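Local coordinates for cytochrome c, putative (Shewanella oneidensis, PDB 1SP3), which carries eight covalently bound c-type hemes and probably works as an oxidoreductase, named octaheme tetrathionate reductase, in respiration, at residues 16-27 with 92-100; 153-161 with 395-403. All blocks are in the same frame, centred on the assembly; numbering follows the deposited sequence.

Contact 1 (16-27 with 92-100); sequences SEVTTQCLTCHE and DKTKVDCLI. With HEC (heme c), chain C.
Thr19 OG1 donates to Val96 O over 2.6 Å, lying nearly on the line of the carbonyl bond (C=O...OG1 166°). Chi1 of -71° puts this hydroxyl beside its own backbone N and leaves CG2 to pack against Lys93 O. The same OG1 accepts from a water that in turn takes the N-H of Cys98 (Cys98 N to water 2.8 Å), so one threonine grips the loop twice. Toward the start of the helix, Lys95 NZ donates to Ser16 OG (3.2 Å). At the other end of the contact Glu27 OE2 and Lys93 NZ form a salt bridge whose hydrogen bond is weak (3.3 Å); the ammonium's stronger partner is Thr31 OG1, one turn further along the helix. Between these polar ends Leu23 crosses Lys93 and Thr94 at about a right angle, CD1 touching Thr94 CG2 and CD2 lying against Lys93 CB. Deeper, Val18 CG1 meets Leu99 CD1 (3.9 Å) and Cys22 SG packs on Cys98 CB (4.1 Å). Cys22 and Cys25 are thioether-linked to the heme whose iron His26 NE2 binds opposite His4: the CXXCH motif of c-type cytochromes, set against Cys98, the first cysteine of the second heme's CXXCH.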
loop_
_atom_site.group_PDB
_atom_site.type_symbol
_atom_site.label_atom_id
_atom_site.label_comp_id
_atom_site.label_asym_id
_atom_site.label_seq_id
_atom_site.Cartn_x
_atom_site.Cartn_y
_atom_site.Cartn_z
ATOM N N SER A 16 4.014 21.034 -15.111
ATOM C CA SER A 16 3.335 20.859 -16.421
ATOM C C SER A 16 4.058 21.492 -17.541
ATOM O O SER A 16 3.888 21.020 -18.653
ATOM C CB SER A 16 1.925 21.463 -16.509
ATOM O OG SER A 16 1.273 21.173 -15.334
ATOM N N GLU A 17 4.806 22.568 -17.284
ATOM C CA GLU A 17 5.681 23.120 -18.340
ATOM C C GLU A 17 6.778 22.158 -18.779
ATOM O O GLU A 17 7.244 22.186 -19.941
ATOM C CB GLU A 17 6.440 24.288 -17.793
ATOM C CG GLU A 17 5.762 25.602 -17.959
ATOM C CD GLU A 17 6.608 26.661 -17.280
ATOM O OE1 GLU A 17 7.570 27.101 -17.902
ATOM O OE2 GLU A 17 6.363 26.978 -16.109
ATOM N N VAL A 18 7.298 21.414 -17.799
ATOM C CA VAL A 18 8.205 20.356 -18.141
ATOM C C VAL A 18 7.449 19.351 -18.955
ATOM O O VAL A 18 7.929 18.949 -19.998
ATOM C CB VAL A 18 8.895 19.706 -16.947
ATOM C CG1 VAL A 18 9.797 18.535 -17.412
ATOM C CG2 VAL A 18 9.767 20.757 -16.204
ATOM N N THR A 19 6.252 18.975 -18.502
ATOM C CA THR A 19 5.566 17.861 -19.129
ATOM C C THR A 19 5.183 18.265 -20.525
ATOM O O THR A 19 5.183 17.417 -21.445
ATOM C CB THR A 19 4.275 17.426 -18.368
ATOM O OG1 THR A 19 4.656 16.798 -17.172
ATOM C CG2 THR A 19 3.539 16.249 -19.119
ATOM N N THR A 20 4.737 19.514 -20.665
ATOM C CA THR A 20 4.369 19.950 -21.990
ATOM C C THR A 20 5.509 19.893 -23.022
ATOM O O THR A 20 5.268 19.549 -24.200
ATOM C CB THR A 20 3.348 21.192 -22.085
ATOM O OG1 THR A 20 3.804 22.228 -22.983
ATOM C CG2 THR A 20 3.019 21.821 -20.855
ATOM N N GLN A 21 6.736 20.058 -22.557
ATOM C CA GLN A 21 7.866 19.664 -23.405
ATOM C C GLN A 21 7.925 18.151 -23.758
ATOM O O GLN A 21 7.935 17.793 -24.987
ATOM C CB GLN A 21 9.177 20.128 -22.791
ATOM C CG GLN A 21 9.335 21.700 -22.966
ATOM C CD GLN A 21 9.008 22.145 -24.411
ATOM O OE1 GLN A 21 9.606 21.629 -25.378
ATOM N NE2 GLN A 21 8.032 23.073 -24.561
ATOM N N CYS A 22 7.950 17.279 -22.723
ATOM C CA CYS A 22 8.023 15.817 -22.924
ATOM C C CYS A 22 7.014 15.338 -23.976
ATOM O O CYS A 22 7.294 14.514 -24.841
ATOM C CB CYS A 22 7.760 15.065 -21.612
ATOM S SG CYS A 22 8.723 15.618 -20.203
ATOM N N LEU A 23 5.826 15.873 -23.907
ATOM C CA LEU A 23 4.810 15.548 -24.913
ATOM C C LEU A 23 5.147 15.984 -26.368
ATOM O O LEU A 23 4.547 15.519 -27.229
ATOM C CB LEU A 23 3.484 16.211 -24.544
ATOM C CG LEU A 23 2.958 15.914 -23.149
ATOM C CD1 LEU A 23 1.852 16.932 -22.807
ATOM C CD2 LEU A 23 2.383 14.548 -23.159
ATOM N N THR A 24 6.065 16.886 -26.649
ATOM C CA THR A 24 6.357 17.137 -28.092
ATOM C C THR A 24 6.868 15.813 -28.748
ATOM O O THR A 24 6.722 15.615 -29.953
ATOM C CB THR A 24 7.366 18.317 -28.298
ATOM O OG1 THR A 24 8.520 18.179 -27.434
ATOM C CG2 THR A 24 6.724 19.683 -27.836
ATOM N N CYS A 25 7.399 14.879 -27.931
ATOM C CA CYS A 25 7.937 13.632 -28.449
ATOM C C CYS A 25 7.375 12.393 -27.802
ATOM O O CYS A 25 7.521 11.320 -28.381
ATOM C CB CYS A 25 9.432 13.646 -28.220
ATOM S SG CYS A 25 10.419 15.012 -29.020
ATOM N N HIS A 26 6.749 12.492 -26.605
ATOM C CA HIS A 26 6.313 11.309 -25.887
ATOM C C HIS A 26 4.809 11.348 -25.582
ATOM O O HIS A 26 4.357 10.805 -24.568
ATOM C CB HIS A 26 7.104 11.130 -24.561
ATOM C CG HIS A 26 8.585 10.891 -24.748
ATOM N ND1 HIS A 26 9.092 9.805 -25.437
ATOM C CD2 HIS A 26 9.665 11.605 -24.333
ATOM C CE1 HIS A 26 10.412 9.835 -25.395
ATOM N NE2 HIS A 26 10.790 10.918 -24.737
ATOM N N GLU A 27 4.033 11.984 -26.439
ATOM C CA GLU A 27 2.585 11.836 -26.380
ATOM C C GLU A 27 2.048 10.407 -26.219
ATOM O O GLU A 27 1.084 10.151 -25.458
ATOM C CB GLU A 27 1.936 12.463 -27.609
ATOM C CG GLU A 27 0.511 12.845 -27.236
ATOM C CD GLU A 27 -0.265 13.549 -28.351
ATOM O OE1 GLU A 27 0.349 14.170 -29.276
ATOM O OE2 GLU A 27 -1.509 13.495 -28.243
ATOM N N ASP A 92 -6.239 15.535 -19.132
ATOM C CA ASP A 92 -5.194 16.476 -19.462
ATOM C C ASP A 92 -3.748 15.909 -19.413
ATOM O O ASP A 92 -3.098 15.805 -18.312
ATOM C CB ASP A 92 -5.311 17.663 -18.530
ATOM C CG ASP A 92 -4.453 18.824 -18.965
ATOM O OD1 ASP A 92 -3.530 18.651 -19.856
ATOM O OD2 ASP A 92 -4.597 19.949 -18.397
ATOM N N LYS A 93 -3.203 15.689 -20.609
ATOM C CA LYS A 93 -1.842 15.127 -20.747
ATOM C C LYS A 93 -0.754 15.984 -20.150
ATOM O O LYS A 93 0.251 15.458 -19.673
ATOM C CB LYS A 93 -1.516 14.716 -22.187
ATOM C CG LYS A 93 -2.348 13.513 -22.656
ATOM C CD LYS A 93 -2.929 13.818 -24.044
ATOM C CE LYS A 93 -3.867 12.739 -24.557
ATOM N NZ LYS A 93 -3.088 12.138 -25.635
ATOM N N THR A 94 -0.914 17.312 -20.162
ATOM C CA THR A 94 0.154 18.126 -19.534
ATOM C C THR A 94 0.252 18.025 -18.007
ATOM O O THR A 94 1.207 18.598 -17.398
ATOM C CB THR A 94 0.081 19.612 -19.948
ATOM O OG1 THR A 94 -1.070 20.156 -19.330
ATOM C CG2 THR A 94 -0.272 19.726 -21.434
ATOM N N LYS A 95 -0.688 17.332 -17.394
ATOM C CA LYS A 95 -0.661 17.127 -15.930
ATOM C C LYS A 95 -0.018 15.831 -15.449
ATOM O O LYS A 95 -0.062 15.516 -14.263
ATOM C CB LYS A 95 -2.093 17.213 -15.347
ATOM C CG LYS A 95 -2.771 18.579 -15.618
ATOM C CD LYS A 95 -1.832 19.740 -15.311
ATOM C CE LYS A 95 -2.537 21.136 -15.539
ATOM N NZ LYS A 95 -1.732 22.258 -14.918
ATOM N N VAL A 96 0.588 15.060 -16.342
ATOM C CA VAL A 96 1.244 13.817 -15.898
ATOM C C VAL A 96 2.554 14.190 -15.317
ATOM O O VAL A 96 3.139 15.146 -15.781
ATOM C CB VAL A 96 1.394 12.874 -17.078
ATOM C CG1 VAL A 96 2.148 11.586 -16.704
ATOM C CG2 VAL A 96 -0.012 12.609 -17.616
ATOM N N ASP A 97 3.003 13.490 -14.272
ATOM C CA ASP A 97 4.330 13.735 -13.748
ATOM C C ASP A 97 5.294 12.703 -14.356
ATOM O O ASP A 97 5.222 11.512 -14.036
ATOM C CB ASP A 97 4.263 13.695 -12.195
ATOM C CG ASP A 97 5.622 14.028 -11.514
ATOM O OD1 ASP A 97 6.731 13.921 -12.165
ATOM O OD2 ASP A 97 5.665 14.393 -10.295
ATOM N N CYS A 98 6.116 13.143 -15.293
ATOM C CA CYS A 98 7.083 12.317 -15.993
ATOM C C CYS A 98 8.337 12.237 -15.265
ATOM O O CYS A 98 9.065 11.315 -15.487
ATOM C CB CYS A 98 7.469 12.847 -17.388
ATOM S SG CYS A 98 6.017 12.908 -18.400
ATOM N N LEU A 99 8.594 13.170 -14.365
ATOM C CA LEU A 99 9.861 13.204 -13.632
ATOM C C LEU A 99 9.971 12.305 -12.402
ATOM O O LEU A 99 11.105 11.874 -12.040
ATOM C CB LEU A 99 10.116 14.651 -13.213
ATOM C CG LEU A 99 10.042 15.591 -14.407
ATOM C CD1 LEU A 99 10.034 17.045 -13.841
ATOM C CD2 LEU A 99 11.213 15.342 -15.428
ATOM N N ILE A 100 8.839 12.054 -11.739
ATOM C CA ILE A 100 8.919 11.317 -10.507
ATOM C C ILE A 100 9.514 9.882 -10.745
ATOM O O ILE A 100 10.326 9.395 -9.946
ATOM C CB ILE A 100 7.583 11.342 -9.745
ATOM C CG1 ILE A 100 7.666 10.655 -8.355
ATOM C CG2 ILE A 100 6.489 10.717 -10.563
ATOM C CD1 ILE A 100 8.266 11.550 -7.377
HETATM FE FE HEC C . 12.681 11.469 -24.116
HETATM C CHA HEC C . 14.130 8.495 -24.545
HETATM C CHB HEC C . 11.592 10.572 -20.994
HETATM C CHC HEC C . 11.728 14.721 -23.449
HETATM C CHD HEC C . 13.042 12.249 -27.411
HETATM N NA HEC C . 12.800 9.803 -22.957
HETATM C C1A HEC C . 13.528 8.702 -23.314
HETATM C C2A HEC C . 13.451 7.782 -22.218
HETATM C C3A HEC C . 12.753 8.359 -21.225
HETATM C C4A HEC C . 12.318 9.646 -21.688
HETATM C CMA HEC C . 12.473 7.776 -19.815
HETATM C CAA HEC C . 14.144 6.382 -22.185
HETATM C CBA HEC C . 15.442 6.729 -21.420
HETATM C CGA HEC C . 16.355 5.559 -21.341
HETATM O O1A HEC C . 17.417 5.708 -20.647
HETATM O O2A HEC C . 16.009 4.514 -21.966
HETATM N NB HEC C . 11.826 12.500 -22.516
HETATM C C1B HEC C . 11.433 11.884 -21.337
HETATM C C2B HEC C . 10.852 12.920 -20.495
HETATM C C3B HEC C . 10.903 14.063 -21.183
HETATM C C4B HEC C . 11.533 13.820 -22.447
HETATM C CMB HEC C . 10.281 12.688 -19.072
HETATM C CAB HEC C . 10.519 15.447 -20.667
HETATM C CBB HEC C . 11.271 15.767 -19.592
HETATM N NC HEC C . 12.469 13.136 -25.197
HETATM C C1C HEC C . 12.029 14.364 -24.748
HETATM C C2C HEC C . 11.970 15.259 -25.869
HETATM C C3C HEC C . 12.335 14.567 -26.971
HETATM C C4C HEC C . 12.632 13.216 -26.561
HETATM C CMC HEC C . 11.495 16.753 -25.760
HETATM C CAC HEC C . 12.420 15.064 -28.481
HETATM C CBC HEC C . 12.925 16.272 -28.826
HETATM N ND HEC C . 13.484 10.528 -25.722
HETATM C C1D HEC C . 13.515 11.034 -26.998
HETATM C C2D HEC C . 14.098 10.030 -27.895
HETATM C C3D HEC C . 14.438 8.909 -26.990
HETATM C C4D HEC C . 14.027 9.292 -25.669
HETATM C CMD HEC C . 14.334 10.070 -29.434
HETATM C CAD HEC C . 15.032 7.567 -27.451
HETATM C CBD HEC C . 13.818 6.815 -27.968
HETATM C CGD HEC C . 14.214 5.514 -28.681
HETATM O O1D HEC C . 14.630 5.516 -29.894
HETATM O O2D HEC C . 14.156 4.437 -28.017
HETATM O O HOH W 1 6.964 15.854 -15.499
#

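Contact 2 (153-161 with 395-403); sequences KHGDLDSSM and WWRINHMVS. With HEC (heme c), chain G.
Asp156 reaches across to His400, an axial ligand of a bis-histidine c-type heme, and forms a His-carboxylate hydrogen bond. It sits in a type I beta turn, His154 to Leu157, laid against the chain leaving strand 387-397. Its CB packs on Ile398 CD1 (3.9 Å), and chi1 of 70° swings CG between the backbone N and the carbonyl carbon, aiming the carboxylate at the opposing backbone. There OD1 takes three hydrogen bonds: from Asn399 N (2.8 Å, N-H...O 163°) and His400 N, both on its anti side, and from His400 ND1 (2.9 Å), which comes from well above the carboxylate plane, with OD1 itself tilted out of the ring plane. OD2 has no such bond across the contact; its nearest atom there is His400 ND1 at 3.9 Å. This grip fixes the rotation of the imidazole and may polarise it slightly toward imidazolate. Leu157 CD2 sits over one ring face in a CH-pi contact, 3.8 Å from the centroid, and Asn399 CB covers the opposite face; Leu157 CD1 continues to the porphyrin edge at CHB. Met161 CE touches both His400 CB and Met401 CG, and Met401 runs on, extended, along the backbone of Gly155 and Asp156. At the other end of the contact, the Trp396 edge meets the poorly ordered His154 ring face in a T-shaped pair, planes at 68°. Trp396 NE1 and Lys153 NZ both bond a propionate of a neighbouring heme. A water donates to Arg397 O (3.0 Å), accepts from Asn399 ND2 (2.7 Å) and gives a weak, long bond to Asp156 OD1.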
loop_
_atom_site.group_PDB
_atom_site.type_symbol
_atom_site.label_atom_id
_atom_site.label_comp_id
_atom_site.label_asym_id
_atom_site.label_seq_id
_atom_site.Cartn_x
_atom_site.Cartn_y
_atom_site.Cartn_z
ATOM N N LYS A 153 4.317 1.706 5.875
ATOM C CA LYS A 153 2.893 1.395 5.866
ATOM C C LYS A 153 2.579 -0.106 5.498
ATOM O O LYS A 153 1.961 -0.858 6.301
ATOM C CB LYS A 153 2.152 2.409 4.978
ATOM C CG LYS A 153 0.819 2.808 5.498
ATOM C CD LYS A 153 -0.115 3.139 4.346
ATOM C CE LYS A 153 -0.868 1.906 3.780
ATOM N NZ LYS A 153 -1.060 2.028 2.291
ATOM N N HIS A 154 2.955 -0.516 4.278
ATOM C CA HIS A 154 3.507 -1.864 4.060
ATOM C C HIS A 154 4.897 -1.804 4.747
ATOM O O HIS A 154 5.755 -0.956 4.433
ATOM C CB HIS A 154 3.762 -2.129 2.578
ATOM C CG HIS A 154 2.637 -2.817 1.864
ATOM N ND1 HIS A 154 2.436 -4.183 1.925
ATOM C CD2 HIS A 154 1.693 -2.335 1.017
ATOM C CE1 HIS A 154 1.407 -4.510 1.154
ATOM N NE2 HIS A 154 0.935 -3.408 0.596
ATOM N N GLY A 155 5.118 -2.672 5.701
ATOM C CA GLY A 155 6.403 -2.688 6.336
ATOM C C GLY A 155 7.442 -3.473 5.571
ATOM O O GLY A 155 8.539 -3.602 6.103
ATOM N N ASP A 156 7.118 -3.970 4.371
ATOM C CA ASP A 156 8.101 -4.690 3.526
ATOM C C ASP A 156 8.895 -3.842 2.494
ATOM O O ASP A 156 9.698 -4.358 1.724
ATOM C CB ASP A 156 7.529 -6.006 2.881
ATOM C CG ASP A 156 6.492 -5.771 1.787
ATOM O OD1 ASP A 156 6.271 -6.681 0.922
ATOM O OD2 ASP A 156 5.826 -4.731 1.661
ATOM N N LEU A 157 8.623 -2.559 2.411
ATOM C CA LEU A 157 9.395 -1.713 1.482
ATOM C C LEU A 157 9.785 -0.482 2.297
ATOM O O LEU A 157 8.944 0.349 2.628
ATOM C CB LEU A 157 8.528 -1.309 0.299
ATOM C CG LEU A 157 8.166 -2.304 -0.816
ATOM C CD1 LEU A 157 7.345 -1.662 -1.936
ATOM C CD2 LEU A 157 9.369 -2.981 -1.426
ATOM N N ASP A 158 11.053 -0.389 2.649
ATOM C CA ASP A 158 11.522 0.664 3.530
ATOM C C ASP A 158 12.512 1.617 2.793
ATOM O O ASP A 158 12.911 1.315 1.646
ATOM C CB ASP A 158 11.965 0.055 4.888
ATOM C CG ASP A 158 13.472 -0.143 5.047
ATOM O OD1 ASP A 158 14.167 -0.853 4.251
ATOM O OD2 ASP A 158 14.081 0.368 6.048
ATOM N N SER A 159 12.870 2.747 3.426
ATOM C CA SER A 159 13.791 3.720 2.818
ATOM C C SER A 159 15.135 3.101 2.486
ATOM O O SER A 159 15.841 3.590 1.623
ATOM C CB SER A 159 14.047 4.906 3.750
ATOM O OG SER A 159 13.803 4.475 5.085
ATOM N N SER A 160 15.490 2.034 3.162
ATOM C CA SER A 160 16.749 1.383 2.878
ATOM C C SER A 160 16.692 0.501 1.617
ATOM O O SER A 160 17.729 0.006 1.195
ATOM C CB SER A 160 17.093 0.482 4.036
ATOM O OG SER A 160 16.822 -0.839 3.618
ATOM N N MET A 161 15.498 0.289 1.023
ATOM C CA MET A 161 15.364 -0.493 -0.204
ATOM C C MET A 161 15.928 0.336 -1.332
ATOM O O MET A 161 16.030 -0.160 -2.453
ATOM C CB MET A 161 13.908 -0.848 -0.576
ATOM C CG MET A 161 13.079 -1.767 0.354
ATOM S SD MET A 161 13.710 -3.421 0.541
ATOM C CE MET A 161 12.366 -4.297 0.252
ATOM N N TRP A 395 -5.579 -5.753 6.221
ATOM C CA TRP A 395 -4.624 -6.800 5.777
ATOM C C TRP A 395 -3.906 -6.339 4.532
ATOM O O TRP A 395 -4.560 -5.845 3.638
ATOM C CB TRP A 395 -5.340 -8.113 5.480
ATOM C CG TRP A 395 -5.834 -8.729 6.751
ATOM C CD1 TRP A 395 -6.775 -8.196 7.599
ATOM C CD2 TRP A 395 -5.333 -9.915 7.409
ATOM N NE1 TRP A 395 -6.914 -8.982 8.711
ATOM C CE2 TRP A 395 -6.065 -10.059 8.621
ATOM C CE3 TRP A 395 -4.382 -10.896 7.062
ATOM C CZ2 TRP A 395 -5.837 -11.088 9.537
ATOM C CZ3 TRP A 395 -4.197 -11.990 7.911
ATOM C CH2 TRP A 395 -4.903 -12.067 9.162
ATOM N N TRP A 396 -2.573 -6.433 4.518
ATOM C CA TRP A 396 -1.795 -6.158 3.314
ATOM C C TRP A 396 -0.845 -7.300 3.160
ATOM O O TRP A 396 -0.230 -7.717 4.149
ATOM C CB TRP A 396 -0.866 -4.926 3.448
ATOM C CG TRP A 396 -1.529 -3.634 3.417
ATOM C CD1 TRP A 396 -1.780 -2.822 2.325
ATOM C CD2 TRP A 396 -2.058 -2.979 4.536
ATOM N NE1 TRP A 396 -2.425 -1.674 2.740
ATOM C CE2 TRP A 396 -2.624 -1.761 4.092
ATOM C CE3 TRP A 396 -2.152 -3.311 5.878
ATOM C CZ2 TRP A 396 -3.296 -0.890 4.960
ATOM C CZ3 TRP A 396 -2.772 -2.474 6.711
ATOM C CH2 TRP A 396 -3.331 -1.238 6.261
ATOM N N ARG A 397 -0.648 -7.705 1.910
ATOM C CA ARG A 397 0.238 -8.800 1.553
ATOM C C ARG A 397 1.678 -8.401 1.801
ATOM O O ARG A 397 2.047 -7.273 1.527
ATOM C CB ARG A 397 0.114 -9.101 0.065
ATOM C CG ARG A 397 -1.265 -9.610 -0.256
ATOM C CD ARG A 397 -1.383 -10.171 -1.598
ATOM N NE ARG A 397 -0.369 -11.261 -1.717
ATOM C CZ ARG A 397 0.046 -11.745 -2.893
ATOM N NH1 ARG A 397 -0.438 -11.246 -4.032
ATOM N NH2 ARG A 397 0.958 -12.706 -2.938
ATOM N N ILE A 398 2.492 -9.375 2.156
ATOM C CA ILE A 398 3.900 -9.165 2.295
ATOM C C ILE A 398 4.582 -9.914 1.142
ATOM O O ILE A 398 4.499 -11.102 1.084
ATOM C CB ILE A 398 4.372 -9.746 3.656
ATOM C CG1 ILE A 398 3.829 -8.912 4.845
ATOM C CG2 ILE A 398 5.873 -9.729 3.710
ATOM C CD1 ILE A 398 4.364 -7.426 4.682
ATOM N N ASN A 399 5.371 -9.222 0.311
ATOM C CA ASN A 399 6.017 -9.812 -0.836
ATOM C C ASN A 399 7.493 -9.533 -1.002
ATOM O O ASN A 399 8.125 -10.198 -1.850
ATOM C CB ASN A 399 5.306 -9.416 -2.161
ATOM C CG ASN A 399 3.885 -9.992 -2.249
ATOM O OD1 ASN A 399 3.654 -11.172 -2.540
ATOM N ND2 ASN A 399 2.935 -9.126 -2.005
ATOM N N HIS A 400 8.019 -8.554 -0.283
ATOM C CA HIS A 400 9.413 -8.096 -0.412
ATOM C C HIS A 400 10.225 -8.452 0.842
ATOM O O HIS A 400 9.641 -8.989 1.765
ATOM C CB HIS A 400 9.492 -6.620 -0.822
ATOM C CG HIS A 400 8.549 -6.308 -1.940
ATOM N ND1 HIS A 400 7.222 -5.966 -1.719
ATOM C CD2 HIS A 400 8.688 -6.428 -3.283
ATOM C CE1 HIS A 400 6.601 -5.850 -2.888
ATOM N NE2 HIS A 400 7.468 -6.111 -3.850
ATOM N N MET A 401 11.548 -8.152 0.858
ATOM C CA MET A 401 12.427 -8.559 1.936
ATOM C C MET A 401 12.617 -10.089 2.003
ATOM O O MET A 401 12.839 -10.664 3.088
ATOM C CB MET A 401 11.979 -8.023 3.318
ATOM C CG MET A 401 11.995 -6.469 3.406
ATOM S SD MET A 401 11.466 -5.721 5.029
ATOM C CE MET A 401 11.979 -4.007 4.674
ATOM N N VAL A 402 12.628 -10.741 0.870
ATOM C CA VAL A 402 12.943 -12.152 0.938
ATOM C C VAL A 402 14.342 -12.253 1.624
ATOM O O VAL A 402 15.261 -11.513 1.278
ATOM C CB VAL A 402 12.908 -12.812 -0.452
ATOM C CG1 VAL A 402 13.542 -14.254 -0.389
ATOM C CG2 VAL A 402 11.407 -12.846 -1.016
ATOM N N SER A 403 14.452 -13.082 2.670
ATOM C CA SER A 403 15.701 -13.222 3.435
ATOM C C SER A 403 16.600 -14.282 2.776
ATOM O O SER A 403 16.067 -15.126 2.027
ATOM C CB SER A 403 15.340 -13.734 4.827
ATOM O OG SER A 403 14.650 -12.702 5.469
HETATM FE FE HEC G . 7.037 -5.800 -5.846
HETATM C CHA HEC G . 3.824 -6.815 -5.222
HETATM C CHB HEC G . 6.112 -2.606 -5.403
HETATM C CHC HEC G . 10.378 -4.822 -6.173
HETATM C CHD HEC G . 7.958 -9.004 -6.481
HETATM N NA HEC G . 5.289 -4.833 -5.334
HETATM C C1A HEC G . 4.077 -5.453 -5.177
HETATM C C2A HEC G . 3.099 -4.453 -4.924
HETATM C C3A HEC G . 3.725 -3.282 -4.956
HETATM C C4A HEC G . 5.134 -3.525 -5.197
HETATM C CMA HEC G . 3.088 -1.899 -4.724
HETATM C CAA HEC G . 1.613 -4.747 -4.632
HETATM C CBA HEC G . 1.569 -5.026 -3.098
HETATM C CGA HEC G . 0.088 -5.102 -2.741
HETATM O O1A HEC G . -0.575 -4.011 -2.797
HETATM O O2A HEC G . -0.450 -6.225 -2.422
HETATM N NB HEC G . 8.045 -4.110 -5.840
HETATM C C1B HEC G . 7.443 -2.865 -5.645
HETATM C C2B HEC G . 8.467 -1.854 -5.608
HETATM C C3B HEC G . 9.648 -2.476 -5.794
HETATM C C4B HEC G . 9.408 -3.877 -5.965
HETATM C CMB HEC G . 8.212 -0.329 -5.392
HETATM C CAB HEC G . 11.071 -1.809 -5.793
HETATM C CBB HEC G . 11.481 -1.147 -4.649
HETATM N NC HEC G . 8.846 -6.721 -6.241
HETATM C C1C HEC G . 10.062 -6.113 -6.394
HETATM C C2C HEC G . 10.994 -7.096 -6.783
HETATM C C3C HEC G . 10.314 -8.266 -6.857
HETATM C C4C HEC G . 8.957 -8.025 -6.532
HETATM C CMC HEC G . 12.500 -6.720 -7.053
HETATM C CAC HEC G . 10.837 -9.686 -7.312
HETATM C CBC HEC G . 12.042 -10.164 -6.817
HETATM N ND HEC G . 6.078 -7.602 -5.866
HETATM C C1D HEC G . 6.630 -8.848 -6.132
HETATM C C2D HEC G . 5.656 -9.914 -6.004
HETATM C C3D HEC G . 4.404 -9.239 -5.692
HETATM C C4D HEC G . 4.745 -7.812 -5.554
HETATM C CMD HEC G . 5.814 -11.496 -6.205
HETATM C CAD HEC G . 3.004 -9.920 -5.482
HETATM C CBD HEC G . 2.222 -9.475 -6.732
HETATM C CGD HEC G . 2.399 -10.374 -7.938
HETATM O O1D HEC G . 1.772 -10.087 -8.962
HETATM O O2D HEC G . 3.084 -11.448 -7.858
HETATM O O HOH W 2 3.458 -6.639 -1.039
#

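Both contacts hold a histidine ligand of a bis-histidine heme, but different hemes: heme 1 in contact 1 and heme 6 in contact 2. Their centres lie 31 Å apart and their nearest atoms about 13 Å, without touching; contact 1 lies farther out, 26 Å from the chain centre against 10 Å for contact 2. Each also borders a second heme: heme 2 beside contact 1, and beside contact 2 heme 4, to which Lys56 is also bonded, probably as the unusual ligand of its iron. The heme of unusual ligation thus adjoins contact 2. Contact 1 carries a whole CXXCH on one of its two segments, whereas contact 2 supplies a distal histidine from a distant part of the chain.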